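Local structure of TarM (Staphylococcus aureus subsp. aureus 21178, 4X7R) at residues V396-Q401 / V419-I424. The protein is a bacterial glycosyltransferase-type enzyme with the GT-B fold, whose model holds bound uridine-5'-diphosphate. The protein carries 1 engineered substitution. Sequence-based numbering, arbitrary orientation.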
ATOM      1  N   VAL A 396      11.443  20.278  -4.824  1.00 56.53           N
ATOM      2  CA  VAL A 396      10.282  19.483  -4.452  1.00 55.16           C
ATOM      3  C   VAL A 396       9.556  20.193  -3.304  1.00 58.13           C
ATOM      4  O   VAL A 396      10.154  20.952  -2.539  1.00 55.92           O
ATOM      5  CB  VAL A 396      10.685  18.000  -4.185  1.00 57.33           C
ATOM      6  CG1 VAL A 396       9.684  17.261  -3.309  1.00 55.82           C
ATOM      7  CG2 VAL A 396      10.913  17.255  -5.499  1.00 57.54           C
ATOM      8  N   VAL A 397       8.250  19.998  -3.244  1.00 55.53           N
ATOM      9  CA  VAL A 397       7.412  20.644  -2.257  1.00 55.38           C
ATOM     10  C   VAL A 397       6.606  19.616  -1.445  1.00 55.31           C
ATOM     11  O   VAL A 397       6.243  18.554  -1.974  1.00 54.84           O
ATOM     12  CB  VAL A 397       6.540  21.706  -2.973  1.00 62.08           C
ATOM     13  CG1 VAL A 397       5.537  21.057  -3.924  1.00 63.05           C
ATOM     14  CG2 VAL A 397       5.853  22.626  -1.989  1.00 61.93           C
ATOM     15  N   SER A 398       6.361  19.924  -0.150  1.00 47.16           N
ATOM     16  CA  SER A 398       5.530  19.102   0.728  1.00 44.61           C
ATOM     17  C   SER A 398       4.586  19.982   1.528  1.00 49.16           C
ATOM     18  O   SER A 398       5.039  20.823   2.304  1.00 48.81           O
ATOM     19  CB  SER A 398       6.372  18.247   1.667  1.00 45.84           C
ATOM     20  OG  SER A 398       5.509  17.516   2.528  1.00 51.05           O
ATOM     21  N   THR A 399       3.274  19.800   1.308  1.00 46.91           N
ATOM     22  CA  THR A 399       2.207  20.500   2.032  1.00 48.03           C
ATOM     23  C   THR A 399       1.555  19.517   3.007  1.00 49.87           C
ATOM     24  O   THR A 399       0.586  19.863   3.668  1.00 50.83           O
ATOM     25  CB  THR A 399       1.160  21.126   1.066  1.00 51.31           C
ATOM     26  OG1 THR A 399       0.779  20.157   0.084  1.00 49.61           O
ATOM     27  CG2 THR A 399       1.666  22.376   0.399  1.00 47.96           C
ATOM     28  N   SER A 400       2.100  18.304   3.102  1.00 45.82           N
ATOM     29  CA  SER A 400       1.592  17.231   3.967  1.00 45.30           C
ATOM     30  C   SER A 400       1.459  17.684   5.418  1.00 50.94           C
ATOM     31  O   SER A 400       2.325  18.403   5.922  1.00 49.21           O
ATOM     32  CB  SER A 400       2.478  15.997   3.871  1.00 45.37           C
ATOM     33  OG  SER A 400       1.852  14.917   4.540  1.00 54.00           O
ATOM     34  N   GLN A 401       0.356  17.292   6.063  1.00 50.07           N
ATOM     35  CA  GLN A 401       0.080  17.671   7.450  1.00 51.20           C
ATOM     36  C   GLN A 401       0.484  16.586   8.434  1.00 50.80           C
ATOM     37  O   GLN A 401       0.598  16.871   9.629  1.00 50.12           O
ATOM     38  CB  GLN A 401      -1.407  18.042   7.642  1.00 54.67           C
ATOM     39  CG  GLN A 401      -1.817  19.356   6.968  1.00 83.96           C
ATOM     40  CD  GLN A 401      -1.571  20.600   7.771  1.00109.44           C
ATOM     41  OE1 GLN A 401      -1.420  20.573   8.997  1.00108.53           O
ATOM     42  NE2 GLN A 401      -1.605  21.739   7.097  1.00104.15           N
ATOM     43  N   VAL A 419      13.939  20.412  -0.705  1.00 48.46           N
ATOM     44  CA  VAL A 419      12.542  20.368  -0.278  1.00 47.00           C
ATOM     45  C   VAL A 419      12.128  21.659   0.433  1.00 51.49           C
ATOM     46  O   VAL A 419      12.885  22.199   1.246  1.00 50.59           O
ATOM     47  CB  VAL A 419      12.270  19.125   0.613  1.00 47.87           C
ATOM     48  CG1 VAL A 419      10.805  19.044   1.026  1.00 47.72           C
ATOM     49  CG2 VAL A 419      12.690  17.842  -0.090  1.00 46.72           C
ATOM     50  N   VAL A 420      10.918  22.140   0.102  1.00 49.44           N
ATOM     51  CA  VAL A 420      10.190  23.229   0.751  1.00 49.02           C
ATOM     52  C   VAL A 420       8.963  22.490   1.384  1.00 50.52           C
ATOM     53  O   VAL A 420       8.095  21.978   0.678  1.00 50.10           O
ATOM     54  CB  VAL A 420       9.827  24.394  -0.205  1.00 55.54           C
ATOM     55  CG1 VAL A 420       9.162  25.535   0.564  1.00 56.07           C
ATOM     56  CG2 VAL A 420      11.077  24.918  -0.922  1.00 56.44           C
ATOM     57  N   ALA A 421       8.995  22.310   2.707  1.00 44.88           N
ATOM     58  CA  ALA A 421       8.012  21.533   3.428  1.00 42.97           C
ATOM     59  C   ALA A 421       7.429  22.225   4.642  1.00 46.28           C
ATOM     60  O   ALA A 421       8.132  22.969   5.325  1.00 44.35           O
ATOM     61  CB  ALA A 421       8.639  20.218   3.864  1.00 41.80           C
ATOM     62  N   PHE A 422       6.150  21.918   4.955  1.00 43.03           N
ATOM     63  CA  PHE A 422       5.540  22.404   6.184  1.00 43.20           C
ATOM     64  C   PHE A 422       6.221  21.650   7.341  1.00 44.88           C
ATOM     65  O   PHE A 422       6.399  20.432   7.235  1.00 43.75           O
ATOM     66  CB  PHE A 422       4.013  22.173   6.193  1.00 45.55           C
ATOM     67  CG  PHE A 422       3.181  23.119   5.348  1.00 48.53           C
ATOM     68  CD1 PHE A 422       3.564  24.444   5.170  1.00 51.74           C
ATOM     69  CD2 PHE A 422       1.991  22.695   4.769  1.00 51.80           C
ATOM     70  CE1 PHE A 422       2.779  25.326   4.411  1.00 54.82           C
ATOM     71  CE2 PHE A 422       1.204  23.577   4.009  1.00 56.44           C
ATOM     72  CZ  PHE A 422       1.600  24.889   3.840  1.00 55.34           C
ATOM     73  N   ASP A 423       6.679  22.377   8.390  1.00 40.57           N
ATOM     74  CA  ASP A 423       7.329  21.780   9.560  1.00 39.32           C
ATOM     75  C   ASP A 423       6.247  21.079  10.399  1.00 43.67           C
ATOM     76  O   ASP A 423       5.588  21.719  11.220  1.00 43.82           O
ATOM     77  CB  ASP A 423       8.092  22.846  10.399  1.00 41.40           C
ATOM     78  CG  ASP A 423       9.039  22.241  11.439  1.00 47.04           C
ATOM     79  OD1 ASP A 423       8.937  21.019  11.708  1.00 43.33           O
ATOM     80  OD2 ASP A 423       9.874  22.983  11.985  1.00 59.76           O
ATOM     81  N   ILE A 424       6.037  19.776  10.153  1.00 39.82           N
ATOM     82  CA  ILE A 424       4.986  18.975  10.800  1.00 38.78           C
ATOM     83  C   ILE A 424       5.573  17.710  11.487  1.00 42.04           C
ATOM     84  O   ILE A 424       6.703  17.308  11.205  1.00 40.33           O
ATOM     85  CB  ILE A 424       3.872  18.607   9.740  1.00 42.26           C
ATOM     86  CG1 ILE A 424       4.429  17.857   8.495  1.00 41.75           C
ATOM     87  CG2 ILE A 424       3.076  19.832   9.286  1.00 44.89           C
ATOM     88  CD1 ILE A 424       4.530  16.397   8.584  1.00 37.83           C
TER
HETATM   89  O   HOH W   1       5.190  18.749   5.054  1.00 45.33           O
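Phe-422 has CG anti to its own carbonyl carbon (chi1 -76°), which turns the CB-CG bond beside its backbone N; the ring meets Thr-399, with CD2 3.3 Å from Thr-399 O. That oxygen and Ser-400 O both lie at the ring edge, near its plane, while CB and CG2 of Thr-399 rest against CE2, the two side chains crossing obliquely. Thr-399 turns its hydroxyl elsewhere: OG1 hydrogen-bonds outside the contact, to the Arg-332 carbonyl, with the Lys-331 carbonyl also close by, and Met-449 of helix 446-457 packs on both Thr-399 and Phe-422.

Strands 396-398 and 419-422 run parallel, their axes 5° apart. The link is a regular ladder: Val-420 N donates to Val-396 O, Ser-398 N to Val-420 O at 2.8 Å, and Phe-422 N to Ser-398 O at 3.1 Å. Val-420 is thus gripped through both its N-H and its carbonyl. CA-H groups of Val-419, Val-397 and Ala-421 lean on the same three oxygens. On the face that meets helix 407-414, Ser-398 CB touches Ala-421 CB at 3.7 Å.

Ser-398 OG, anti to its backbone N (chi1 178°), meets water 1 at 2.8 Å. The same water is within hydrogen-bonding distance of Ser-400 O and Phe-422 O, each 3.0 Å away, and so links the ends of the two strands where the ladder stops. Farther on, Ile-424 lays CG1 3.4 Å from Ser-400 O, and its CB faces Gln-401 O. Ser-400 OG hydrogen-bonds Glu-403 OE2, and the Ser-400 side chain is about 5 Å from the bound 3YW.

Strand 395-398, helix 407-414 and strand 419-422 form a beta-alpha-beta unit in the parallel sheet of a Rossmann-like GT-B domain, with the loop after the first strand reaching the ligand cleft.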